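Local coordinates for MucR Phosphodiesterase (Pseudomonas aeruginosa, PDB 5M1T), which is an EAL-domain protein with a TIM-barrel-like fold that binds the ligand C2E and two magnesium ions, at residues H35-A40 and L84-K89; L67-W70 and G76-T79; W99-A104 and R140-R145; A133-S138 and L170-Q175. All blocks are in the same frame, centred on the assembly; numbering follows the deposited sequence.

Interaction 1: residues H35-A40 and L84-K89; sequences HDLRQA and LPLAEK. With C2E (9,9'-[(2R,3R,3aS,5S,7aR,9R,10R,10aS,12S,14aR)-3,5,10,12-tetrahydroxy-5,12-dioxidooctahydro-2H,7H-difuro[3,2-d:3',2'-j][1,3,7,9,2,8]tetraoxadiphosphacyclododecine-2,9-diyl]bis(2-amino-1,9-dihydro-6H-purin-6-one)), chain C.
L37 meets L86 and A87 through one methyl group, and the contact between the two segments is entirely apolar. CD2 of L37 lies 4.0 Å from CB of A87. The same L37 CD2 stands 4.2 Å from CD2 of L86, so a single branch touches two residues of helix 84-90. L37 extends its CG anti to the backbone N (chi1 -179°), which carries the isobutyl group across from helix 32-38 to the second helix. The approach is modest: the CA atoms of L37 and A87 are 8.0 Å apart, and only 105 Å² is buried, both sides summed. I96, L92, F83 and W70 also pack on L37, while A87 also packs on I93.

In the TIM-barrel-like EAL domain, these are two short helices flanking the first two strands: one precedes strand 46-55, and the other follows strand 61-72 and leads into helix 93-113.

Packing against the ligand is a separate matter and belongs to L84. Its CD1 sits over a face of one guanine base of C2E, 3.3 Å from C41, with nearly all of that separation perpendicular to the ring. This is a methyl-on-ring contact at short range, made by a residue whose CA-CB bond points away from helix 32-38.

Two carboxylates, one from each segment, find partners elsewhere. D36 OD2 is hydrogen-bonded to H72 NE2, and the E88 carboxylate is held at both oxygens, OE1 by S126 OG and OE2 by the backbone N of L128.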
# COMPACT_ATOMS: atom_id res chain seq x y z
N HIS A 35 8.56 12.48 -20.45
CA HIS A 35 7.59 13.44 -20.98
C HIS A 35 6.47 12.74 -21.75
O HIS A 35 5.28 13.01 -21.55
CB HIS A 35 8.28 14.45 -21.90
CG HIS A 35 8.97 15.53 -21.17
ND1 HIS A 35 8.84 16.86 -21.51
CD2 HIS A 35 9.75 15.50 -20.07
CE1 HIS A 35 9.55 17.59 -20.67
NE2 HIS A 35 10.12 16.79 -19.79
N ASP A 36 6.87 11.85 -22.63
CA ASP A 36 5.93 11.10 -23.42
C ASP A 36 4.95 10.31 -22.53
O ASP A 36 3.73 10.34 -22.76
CB ASP A 36 6.67 10.19 -24.40
CG ASP A 36 7.40 10.96 -25.49
OD1 ASP A 36 7.32 12.21 -25.54
OD2 ASP A 36 8.10 10.31 -26.30
N LEU A 37 5.44 9.63 -21.50
CA LEU A 37 4.55 8.84 -20.66
C LEU A 37 3.58 9.69 -19.84
O LEU A 37 2.40 9.33 -19.68
CB LEU A 37 5.32 7.89 -19.74
CG LEU A 37 4.47 6.98 -18.82
CD1 LEU A 37 3.59 6.05 -19.62
CD2 LEU A 37 5.37 6.19 -17.89
N ARG A 38 4.07 10.82 -19.33
CA ARG A 38 3.24 11.79 -18.63
C ARG A 38 2.03 12.18 -19.43
O ARG A 38 0.97 12.40 -18.87
CB ARG A 38 3.97 13.09 -18.37
CG ARG A 38 4.94 13.13 -17.21
CD ARG A 38 5.24 14.58 -16.91
NE ARG A 38 6.64 14.84 -16.63
CZ ARG A 38 7.22 14.68 -15.43
NH1 ARG A 38 6.52 14.22 -14.38
NH2 ARG A 38 8.51 14.97 -15.30
N GLN A 39 2.20 12.37 -20.73
CA GLN A 39 1.07 12.85 -21.51
C GLN A 39 0.31 11.74 -22.23
O GLN A 39 -0.58 12.05 -23.01
CB GLN A 39 1.52 13.92 -22.50
CG GLN A 39 2.30 13.42 -23.69
CD GLN A 39 2.71 14.57 -24.61
OE1 GLN A 39 2.62 15.73 -24.22
NE2 GLN A 39 3.17 14.24 -25.81
N ALA A 40 0.66 10.48 -21.96
CA ALA A 40 0.10 9.35 -22.74
C ALA A 40 -1.42 9.21 -22.61
O ALA A 40 -2.10 8.94 -23.60
CB ALA A 40 0.80 8.03 -22.40
N LEU A 84 6.53 0.41 -17.49
CA LEU A 84 5.90 0.32 -16.16
C LEU A 84 6.85 0.56 -14.98
O LEU A 84 6.40 1.02 -13.94
CB LEU A 84 5.16 -1.00 -15.98
CG LEU A 84 3.76 -1.11 -16.61
CD1 LEU A 84 3.17 -2.46 -16.27
CD2 LEU A 84 2.83 -0.04 -16.09
N PRO A 85 8.15 0.24 -15.11
CA PRO A 85 9.05 0.57 -14.02
C PRO A 85 9.23 2.08 -13.79
O PRO A 85 9.30 2.53 -12.65
CB PRO A 85 10.38 -0.08 -14.44
CG PRO A 85 9.97 -1.16 -15.38
CD PRO A 85 8.82 -0.56 -16.14
N LEU A 86 9.30 2.85 -14.88
CA LEU A 86 9.26 4.30 -14.81
C LEU A 86 7.94 4.79 -14.21
O LEU A 86 7.91 5.72 -13.41
CB LEU A 86 9.45 4.90 -16.20
CG LEU A 86 9.41 6.42 -16.31
CD1 LEU A 86 10.57 7.01 -15.49
CD2 LEU A 86 9.47 6.92 -17.77
N ALA A 87 6.84 4.16 -14.61
CA ALA A 87 5.55 4.51 -14.05
C ALA A 87 5.48 4.23 -12.55
O ALA A 87 4.91 5.04 -11.79
CB ALA A 87 4.42 3.81 -14.78
N GLU A 88 6.08 3.12 -12.12
CA GLU A 88 6.10 2.75 -10.69
C GLU A 88 6.91 3.77 -9.89
O GLU A 88 6.40 4.34 -8.92
CB GLU A 88 6.66 1.34 -10.47
CG GLU A 88 6.62 0.82 -9.04
CD GLU A 88 5.29 0.17 -8.64
OE1 GLU A 88 4.22 0.51 -9.26
OE2 GLU A 88 5.31 -0.66 -7.67
N LYS A 89 8.15 4.01 -10.33
CA LYS A 89 9.07 4.96 -9.68
C LYS A 89 8.54 6.41 -9.58
O LYS A 89 8.78 7.12 -8.60
CB LYS A 89 10.42 4.93 -10.41
CG LYS A 89 11.41 5.99 -9.95
CD LYS A 89 12.83 5.77 -10.52
CE LYS A 89 12.95 6.20 -11.99
NZ LYS A 89 14.13 5.61 -12.72
P1 C2E C . 2.08 -10.71 -16.46
O2P C2E C . 1.06 -10.32 -15.43
O1P C2E C . 2.84 -11.98 -16.16
O5' C2E C . 1.31 -10.84 -17.85
C5' C2E C . 1.59 -11.91 -18.73
C4' C2E C . 2.66 -11.53 -19.73
O4' C2E C . 3.02 -12.71 -20.47
C3' C2E C . 2.16 -10.53 -20.76
O3' C2E C . 3.26 -9.70 -21.16
C2' C2E C . 1.74 -11.38 -21.93
O2' C2E C . 1.79 -10.69 -23.18
C1' C2E C . 2.81 -12.46 -21.86
N9 C2E C . 2.43 -13.72 -22.51
C8 C2E C . 1.24 -14.33 -22.45
N7 C2E C . 1.28 -15.48 -23.17
C5 C2E C . 2.52 -15.60 -23.67
C6 C2E C . 3.22 -16.58 -24.51
O6 C2E C . 2.63 -17.61 -24.91
N1 C2E C . 4.51 -16.32 -24.81
C2 C2E C . 5.15 -15.21 -24.37
N2 C2E C . 6.44 -15.00 -24.71
N3 C2E C . 4.56 -14.29 -23.59
C4 C2E C . 3.27 -14.43 -23.23
P11 C2E C . 3.09 -8.11 -21.25
O21 C2E C . 1.74 -7.80 -21.88
O11 C2E C . 4.20 -7.56 -22.09
O5A C2E C . 3.13 -7.55 -19.75
C5A C2E C . 4.30 -7.78 -18.96
C4A C2E C . 4.00 -7.47 -17.51
O4A C2E C . 3.57 -6.12 -17.37
C3A C2E C . 2.85 -8.26 -16.96
O3A C2E C . 3.22 -9.58 -16.59
C2A C2E C . 2.40 -7.43 -15.79
O2A C2E C . 3.24 -7.63 -14.66
C1A C2E C . 2.64 -6.02 -16.29
N91 C2E C . 1.35 -5.41 -16.73
C81 C2E C . 0.72 -5.52 -17.92
N71 C2E C . -0.42 -4.77 -17.93
C51 C2E C . -0.51 -4.19 -16.72
C61 C2E C . -1.45 -3.28 -16.05
O61 C2E C . -2.48 -2.89 -16.64
N11 C2E C . -1.17 -2.91 -14.78
C21 C2E C . -0.07 -3.35 -14.14
N21 C2E C . 0.16 -2.94 -12.88
N31 C2E C . 0.84 -4.18 -14.69
C41 C2E C . 0.65 -4.62 -15.95

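Interaction 2: residues L67-W70 and G76-T79; sequences LLRW and GLIT. With C2E (9,9'-[(2R,3R,3aS,5S,7aR,9R,10R,10aS,12S,14aR)-3,5,10,12-tetrahydroxy-5,12-dioxidooctahydro-2H,7H-difuro[3,2-d:3',2'-j][1,3,7,9,2,8]tetraoxadiphosphacyclododecine-2,9-diyl]bis(2-amino-1,9-dihydro-6H-purin-6-one)), chain C.
T79 and R69 meet where C2E is bound: CG2 of T79 lies 4.3 Å above one face of the R69 guanidinium, offset toward its rim, while O21 of a C2E phosphate comes to its edge near the plane. R69 NH1 and NH2 each stand 2.7 Å from that O21, a forked pair of hydrogen bonds to one oxygen. NH1 is also hydrogen-bonded to the carbonyl O of L68 at 2.7 Å, close to the guanidinium plane but 50° out of the carbonyl plane. Together these bonds limit rotation of the group. The side chain reaches this position by bending at chi2 (-85°). Along its aliphatic part L77 crosses obliquely, its CD1 4.0 Å from CB of R69.

Next to R69, the L68 backbone holds the base: L68 N donates to C2E N71 at 3.1 Å, almost straight at 177°. Strand 61-72, which carries these groups, belongs to the barrel of the EAL domain, and the chain after it turns back to pair with its end.

That pairing is the outer shell. W70 and I78 form an antiparallel hydrogen-bonded pair, with I78 N to W70 O at 2.7 Å and W70 N to I78 O at 2.9 Å. Their side chains lie side by side on the same face, and CD1 of I78 rests over the indole near its rim, 4.0 Å from CE3 of W70. Farther out, F83 and H72 meet the indole edge-to-face, Q45 OE1 accepts from NE1, and Q82 NE2 bonds T79 OG1.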
# COMPACT_ATOMS: atom_id res chain seq x y z
N LEU A 67 -4.12 -6.37 -20.37
CA LEU A 67 -2.71 -6.11 -20.54
C LEU A 67 -2.49 -4.74 -21.26
O LEU A 67 -2.96 -4.50 -22.37
CB LEU A 67 -2.06 -7.24 -21.35
CG LEU A 67 -1.97 -8.61 -20.67
CD1 LEU A 67 -1.55 -9.73 -21.64
CD2 LEU A 67 -1.02 -8.54 -19.47
N LEU A 68 -1.75 -3.86 -20.60
CA LEU A 68 -1.60 -2.51 -21.06
C LEU A 68 -0.62 -2.46 -22.23
O LEU A 68 0.40 -3.16 -22.23
CB LEU A 68 -1.11 -1.63 -19.91
CG LEU A 68 -1.01 -0.11 -20.12
CD1 LEU A 68 -2.38 0.49 -20.36
CD2 LEU A 68 -0.34 0.55 -18.92
N ARG A 69 -0.96 -1.64 -23.23
CA ARG A 69 -0.06 -1.36 -24.34
C ARG A 69 0.01 0.17 -24.56
O ARG A 69 -0.91 0.92 -24.20
CB ARG A 69 -0.56 -2.04 -25.58
CG ARG A 69 -0.66 -3.56 -25.45
CD ARG A 69 0.68 -4.21 -25.77
NE ARG A 69 0.68 -5.67 -25.58
CZ ARG A 69 0.78 -6.31 -24.41
NH1 ARG A 69 0.84 -5.65 -23.27
NH2 ARG A 69 0.80 -7.63 -24.37
N TRP A 70 1.11 0.62 -25.15
CA TRP A 70 1.24 2.05 -25.45
C TRP A 70 1.48 2.21 -26.95
O TRP A 70 2.52 1.82 -27.47
CB TRP A 70 2.35 2.63 -24.57
CG TRP A 70 2.65 4.10 -24.72
CD1 TRP A 70 1.94 5.02 -25.41
CD2 TRP A 70 3.74 4.80 -24.12
NE1 TRP A 70 2.52 6.26 -25.29
CE2 TRP A 70 3.63 6.15 -24.49
CE3 TRP A 70 4.79 4.41 -23.28
CZ2 TRP A 70 4.55 7.13 -24.06
CZ3 TRP A 70 5.70 5.39 -22.84
CH2 TRP A 70 5.57 6.73 -23.25
N GLY A 76 5.88 3.11 -32.00
CA GLY A 76 4.89 2.06 -32.25
C GLY A 76 4.42 1.45 -30.94
O GLY A 76 4.56 2.04 -29.88
N LEU A 77 3.88 0.25 -31.01
CA LEU A 77 3.24 -0.40 -29.88
C LEU A 77 4.23 -0.86 -28.82
O LEU A 77 4.91 -1.86 -28.98
CB LEU A 77 2.41 -1.57 -30.38
CG LEU A 77 1.36 -2.01 -29.38
CD1 LEU A 77 0.20 -1.05 -29.36
CD2 LEU A 77 0.88 -3.41 -29.72
N ILE A 78 4.31 -0.13 -27.72
CA ILE A 78 5.27 -0.42 -26.66
C ILE A 78 4.62 -1.31 -25.59
O ILE A 78 3.45 -1.10 -25.19
CB ILE A 78 5.74 0.90 -25.99
CG1 ILE A 78 6.29 1.86 -27.02
CG2 ILE A 78 6.79 0.64 -24.92
CD1 ILE A 78 6.93 3.11 -26.44
N THR A 79 5.39 -2.29 -25.14
CA THR A 79 4.94 -3.24 -24.12
C THR A 79 5.27 -2.73 -22.73
O THR A 79 6.22 -2.00 -22.55
CB THR A 79 5.55 -4.66 -24.32
OG1 THR A 79 6.98 -4.60 -24.39
CG2 THR A 79 4.98 -5.28 -25.62
P1 C2E C . 2.08 -10.71 -16.46
O2P C2E C . 1.06 -10.32 -15.43
O1P C2E C . 2.84 -11.98 -16.16
O5' C2E C . 1.31 -10.84 -17.85
C5' C2E C . 1.59 -11.91 -18.73
C4' C2E C . 2.66 -11.53 -19.73
O4' C2E C . 3.02 -12.71 -20.47
C3' C2E C . 2.16 -10.53 -20.76
O3' C2E C . 3.26 -9.70 -21.16
C2' C2E C . 1.74 -11.38 -21.93
O2' C2E C . 1.79 -10.69 -23.18
C1' C2E C . 2.81 -12.46 -21.86
N9 C2E C . 2.43 -13.72 -22.51
C8 C2E C . 1.24 -14.33 -22.45
N7 C2E C . 1.28 -15.48 -23.17
C5 C2E C . 2.52 -15.60 -23.67
C6 C2E C . 3.22 -16.58 -24.51
O6 C2E C . 2.63 -17.61 -24.91
N1 C2E C . 4.51 -16.32 -24.81
C2 C2E C . 5.15 -15.21 -24.37
N2 C2E C . 6.44 -15.00 -24.71
N3 C2E C . 4.56 -14.29 -23.59
C4 C2E C . 3.27 -14.43 -23.23
P11 C2E C . 3.09 -8.11 -21.25
O21 C2E C . 1.74 -7.80 -21.88
O11 C2E C . 4.20 -7.56 -22.09
O5A C2E C . 3.13 -7.55 -19.75
C5A C2E C . 4.30 -7.78 -18.96
C4A C2E C . 4.00 -7.47 -17.51
O4A C2E C . 3.57 -6.12 -17.37
C3A C2E C . 2.85 -8.26 -16.96
O3A C2E C . 3.22 -9.58 -16.59
C2A C2E C . 2.40 -7.43 -15.79
O2A C2E C . 3.24 -7.63 -14.66
C1A C2E C . 2.64 -6.02 -16.29
N91 C2E C . 1.35 -5.41 -16.73
C81 C2E C . 0.72 -5.52 -17.92
N71 C2E C . -0.42 -4.77 -17.93
C51 C2E C . -0.51 -4.19 -16.72
C61 C2E C . -1.45 -3.28 -16.05
O61 C2E C . -2.48 -2.89 -16.64
N11 C2E C . -1.17 -2.91 -14.78
C21 C2E C . -0.07 -3.35 -14.14
N21 C2E C . 0.16 -2.94 -12.88
N31 C2E C . 0.84 -4.18 -14.69
C41 C2E C . 0.65 -4.62 -15.95

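Interaction 3: residues W99-A104 and R140-R145; sequences WVLDEA and RNALLR
L101 with A142 and D102 with R145 make a close helix-to-helix contact, apolar on one side and ionic on the more exposed side, between two helices of the outer layer of the TIM-barrel-like EAL domain. Helix 93-113 leads into strand 120-124 and helix 135-145 follows that strand, while V100 and A104 reach the barrel strands beneath. The CA atoms of D102 and A142 are only 5.8 Å apart, a spacing the small A142 side chain permits.

On the buried side, CG of L101 packs against CB of A142 at 3.8 Å. On the more exposed side, R145 NH1 forms a salt bridge with D102 OD1 at 2.8 Å, with an N-H...O angle of 151°. The two side chains cross at about a right angle. D102 OD1 lies close to the guanidinium plane, yet it is approached on its anti side and from 30° out of the carboxylate plane. H146 NE2 is hydrogen-bonded to the same OD1, so two nitrogens share this oxygen.

A bend at chi3 (-53°) folds R145 back over its own helix, where the CA of A142 stands 3.7 Å above the guanidinium plane, near its rim.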
# COMPACT_ATOMS: atom_id res chain seq x y z
N TRP A 99 -7.16 4.32 -14.89
CA TRP A 99 -7.67 4.25 -16.25
C TRP A 99 -7.82 2.78 -16.69
O TRP A 99 -8.83 2.39 -17.26
CB TRP A 99 -6.79 5.02 -17.23
CG TRP A 99 -7.33 4.88 -18.59
CD1 TRP A 99 -8.34 5.59 -19.13
CD2 TRP A 99 -6.97 3.89 -19.56
NE1 TRP A 99 -8.62 5.14 -20.39
CE2 TRP A 99 -7.78 4.10 -20.68
CE3 TRP A 99 -6.03 2.87 -19.59
CZ2 TRP A 99 -7.69 3.31 -21.83
CZ3 TRP A 99 -5.93 2.09 -20.71
CH2 TRP A 99 -6.76 2.30 -21.82
N VAL A 100 -6.83 1.97 -16.37
CA VAL A 100 -6.89 0.54 -16.68
C VAL A 100 -8.10 -0.14 -16.02
O VAL A 100 -8.87 -0.83 -16.68
CB VAL A 100 -5.59 -0.16 -16.24
CG1 VAL A 100 -5.79 -1.65 -16.12
CG2 VAL A 100 -4.48 0.17 -17.22
N LEU A 101 -8.27 0.07 -14.72
CA LEU A 101 -9.38 -0.51 -13.98
C LEU A 101 -10.74 -0.06 -14.53
O LEU A 101 -11.63 -0.88 -14.72
CB LEU A 101 -9.27 -0.12 -12.51
CG LEU A 101 -10.27 -0.71 -11.52
CD1 LEU A 101 -10.33 -2.23 -11.54
CD2 LEU A 101 -9.87 -0.21 -10.14
N ASP A 102 -10.89 1.24 -14.79
CA ASP A 102 -12.11 1.80 -15.39
C ASP A 102 -12.47 1.14 -16.73
O ASP A 102 -13.56 0.66 -16.89
CB ASP A 102 -11.93 3.29 -15.65
CG ASP A 102 -13.16 3.92 -16.23
OD1 ASP A 102 -14.20 3.91 -15.53
OD2 ASP A 102 -13.11 4.41 -17.38
N GLU A 103 -11.53 1.13 -17.66
CA GLU A 103 -11.72 0.56 -18.99
C GLU A 103 -11.96 -0.95 -18.96
O GLU A 103 -12.70 -1.48 -19.78
CB GLU A 103 -10.48 0.86 -19.86
CG GLU A 103 -10.49 0.22 -21.23
CD GLU A 103 -11.46 0.87 -22.23
OE1 GLU A 103 -12.14 1.86 -21.90
OE2 GLU A 103 -11.55 0.35 -23.35
N ALA A 104 -11.31 -1.64 -18.03
CA ALA A 104 -11.51 -3.08 -17.90
C ALA A 104 -12.93 -3.34 -17.39
O ALA A 104 -13.61 -4.27 -17.81
CB ALA A 104 -10.50 -3.65 -16.93
N ARG A 140 -13.99 -0.60 -5.41
CA ARG A 140 -15.43 -0.43 -5.14
C ARG A 140 -16.04 0.65 -6.04
O ARG A 140 -17.07 0.41 -6.64
CB ARG A 140 -15.68 -0.12 -3.65
CG ARG A 140 -17.10 0.33 -3.36
CD ARG A 140 -17.43 0.41 -1.87
NE ARG A 140 -16.26 0.70 -1.04
CZ ARG A 140 -15.67 -0.17 -0.21
NH1 ARG A 140 -16.13 -1.42 -0.06
NH2 ARG A 140 -14.61 0.21 0.50
N ASN A 141 -15.40 1.81 -6.17
CA ASN A 141 -15.94 2.88 -7.03
C ASN A 141 -16.04 2.45 -8.50
O ASN A 141 -17.03 2.76 -9.18
CB ASN A 141 -15.12 4.17 -6.97
CG ASN A 141 -15.07 4.81 -5.57
OD1 ASN A 141 -15.78 4.43 -4.63
ND2 ASN A 141 -14.20 5.79 -5.43
N ALA A 142 -15.01 1.76 -9.02
CA ALA A 142 -15.01 1.34 -10.44
C ALA A 142 -16.10 0.33 -10.77
O ALA A 142 -16.67 0.36 -11.85
CB ALA A 142 -13.66 0.79 -10.85
N LEU A 143 -16.35 -0.61 -9.86
CA LEU A 143 -17.42 -1.60 -10.01
C LEU A 143 -18.79 -0.91 -9.97
O LEU A 143 -19.63 -1.21 -10.80
CB LEU A 143 -17.35 -2.65 -8.89
CG LEU A 143 -16.08 -3.50 -8.88
CD1 LEU A 143 -15.95 -4.20 -7.53
CD2 LEU A 143 -16.04 -4.47 -10.05
N LEU A 144 -18.99 0.01 -9.03
CA LEU A 144 -20.24 0.77 -8.93
C LEU A 144 -20.48 1.64 -10.19
O LEU A 144 -21.55 1.59 -10.79
CB LEU A 144 -20.21 1.61 -7.65
CG LEU A 144 -21.48 2.41 -7.35
CD1 LEU A 144 -22.61 1.48 -6.89
CD2 LEU A 144 -21.15 3.49 -6.29
N ARG A 145 -19.47 2.40 -10.61
CA ARG A 145 -19.53 3.22 -11.83
C ARG A 145 -20.04 2.48 -13.08
O ARG A 145 -20.76 3.04 -13.89
CB ARG A 145 -18.13 3.79 -12.13
CG ARG A 145 -18.09 4.99 -13.07
CD ARG A 145 -16.62 5.37 -13.40
NE ARG A 145 -15.83 5.56 -12.19
CZ ARG A 145 -14.63 5.03 -11.90
NH1 ARG A 145 -13.95 4.22 -12.72
NH2 ARG A 145 -14.13 5.30 -10.72

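Interaction 4: residues A133-S138 and L170-Q175; sequences AGLVDS and LVILEQ
L135 and V136 carry the contact of 133-138 with helix 166-178. Just ahead of them, A133 faces the other subunit: its N is hydrogen-bonded to N237 OD1 of the second subunit, and it packs on G233 of that chain. G134 then leads into the helix, its carbonyl O accepting from S138 N at 2.9 Å, while its own N bonds H132 ND1.

At L135 the first true cross-contact appears. CD2 meets CG2 of I172 at 4.0 Å, the two side chains crossing at about a right angle, and L125 lies against L135 as well. L135 holds CG anti to the backbone N (chi1 175°), which sends its branch toward the second helix.

V136 makes the other half. Its CG1 lies 4.0 Å from NE2 of Q175 and its CG2 4.1 Å from that same NE2, so the amide end of the glutamine lies across both methyls. The evidence is for van der Waals contact alone, and Q175 reaches it with a chain extended beyond CG. CA atoms of V136 and Q175 are 7.4 Å apart, and M179 adds to the packing at V136.

Past the contact, S138 OG is hydrogen-bonded to E98 OE1, tying this helix back to helix 93-113. By chain order these are successive outer helices, each joining neighbouring parallel strands (120-124 to 153-158, and 153-158 to 182-188) in a beta-alpha-beta crossover of the TIM-barrel-like EAL domain.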
# COMPACT_ATOMS: atom_id res chain seq x y z
N ALA A 133 -3.15 3.40 -0.21
CA ALA A 133 -4.21 3.57 0.76
C ALA A 133 -5.63 3.52 0.17
O ALA A 133 -6.56 3.11 0.86
CB ALA A 133 -4.04 4.88 1.51
N GLY A 134 -5.77 3.98 -1.06
CA GLY A 134 -7.05 4.06 -1.71
C GLY A 134 -7.45 2.87 -2.58
O GLY A 134 -8.53 2.90 -3.18
N LEU A 135 -6.61 1.83 -2.64
CA LEU A 135 -6.89 0.71 -3.54
C LEU A 135 -8.31 0.19 -3.46
O LEU A 135 -8.96 0.08 -4.48
CB LEU A 135 -5.94 -0.46 -3.30
CG LEU A 135 -6.27 -1.72 -4.13
CD1 LEU A 135 -5.96 -1.49 -5.60
CD2 LEU A 135 -5.46 -2.88 -3.62
N VAL A 136 -8.77 -0.14 -2.26
CA VAL A 136 -10.09 -0.76 -2.06
C VAL A 136 -11.25 0.16 -2.40
O VAL A 136 -12.26 -0.30 -2.94
CB VAL A 136 -10.29 -1.25 -0.61
CG1 VAL A 136 -11.72 -1.72 -0.40
CG2 VAL A 136 -9.33 -2.39 -0.33
N ASP A 137 -11.13 1.44 -2.06
CA ASP A 137 -12.16 2.40 -2.39
C ASP A 137 -12.24 2.52 -3.90
O ASP A 137 -13.33 2.60 -4.46
CB ASP A 137 -11.88 3.77 -1.75
CG ASP A 137 -12.06 3.75 -0.25
OD1 ASP A 137 -12.46 2.70 0.29
OD2 ASP A 137 -11.78 4.78 0.40
N SER A 138 -11.09 2.52 -4.56
CA SER A 138 -11.01 2.65 -6.03
C SER A 138 -11.61 1.44 -6.75
O SER A 138 -12.22 1.57 -7.82
CB SER A 138 -9.53 2.84 -6.41
OG SER A 138 -9.31 2.76 -7.81
N LEU A 170 -2.92 -9.49 3.97
CA LEU A 170 -4.11 -10.21 4.43
C LEU A 170 -5.25 -9.25 4.69
O LEU A 170 -6.37 -9.49 4.28
CB LEU A 170 -3.77 -11.02 5.70
CG LEU A 170 -4.63 -12.24 6.04
CD1 LEU A 170 -4.77 -13.22 4.89
CD2 LEU A 170 -4.04 -12.98 7.24
N VAL A 171 -4.94 -8.13 5.32
CA VAL A 171 -5.97 -7.14 5.61
C VAL A 171 -6.55 -6.63 4.30
O VAL A 171 -7.77 -6.60 4.12
CB VAL A 171 -5.41 -5.98 6.47
CG1 VAL A 171 -6.34 -4.77 6.46
CG2 VAL A 171 -5.16 -6.48 7.90
N ILE A 172 -5.67 -6.26 3.36
CA ILE A 172 -6.11 -5.79 2.03
C ILE A 172 -6.91 -6.83 1.23
O ILE A 172 -8.01 -6.55 0.72
CB ILE A 172 -4.93 -5.31 1.17
CG1 ILE A 172 -4.25 -4.08 1.78
CG2 ILE A 172 -5.42 -4.93 -0.22
CD1 ILE A 172 -2.78 -3.94 1.38
N LEU A 173 -6.38 -8.03 1.12
CA LEU A 173 -7.04 -9.03 0.30
C LEU A 173 -8.38 -9.52 0.92
O LEU A 173 -9.33 -9.77 0.20
CB LEU A 173 -6.10 -10.21 0.00
CG LEU A 173 -4.90 -9.87 -0.88
CD1 LEU A 173 -3.97 -11.06 -0.99
CD2 LEU A 173 -5.30 -9.43 -2.27
N GLU A 174 -8.44 -9.64 2.24
CA GLU A 174 -9.69 -9.99 2.90
C GLU A 174 -10.80 -8.98 2.58
O GLU A 174 -11.92 -9.38 2.26
CB GLU A 174 -9.52 -10.11 4.44
CG GLU A 174 -8.83 -11.38 4.95
CD GLU A 174 -9.52 -12.69 4.53
OE1 GLU A 174 -10.61 -12.65 3.90
OE2 GLU A 174 -8.95 -13.79 4.81
N GLN A 175 -10.50 -7.69 2.63
CA GLN A 175 -11.49 -6.68 2.24
C GLN A 175 -11.98 -6.92 0.80
O GLN A 175 -13.17 -7.02 0.57
CB GLN A 175 -10.92 -5.27 2.32
CG GLN A 175 -10.75 -4.72 3.71
CD GLN A 175 -10.08 -3.37 3.68
OE1 GLN A 175 -8.86 -3.27 3.76
NE2 GLN A 175 -10.86 -2.33 3.49

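How the interactions relate
Interactions 1 and 2 form one continuous region, since the W70 indole of interaction 2 packs on L37, D36 and A40, and both reach C2E. Interaction 1 does so with a methyl group, interaction 2 with charged and backbone N-H groups. Interaction 1 is the buried one; the others are partly buried, interaction 2 alone being built on strand pairing. Interactions 3 and 4 share helix 135-145 and touch at L101 and S138 O, but differ in chemistry: a salt bridge supplements apolar packing in 3, whereas 4 is van der Waals contact beside the second subunit. L68 packing on W99 and V100 connects interaction 2 to 3.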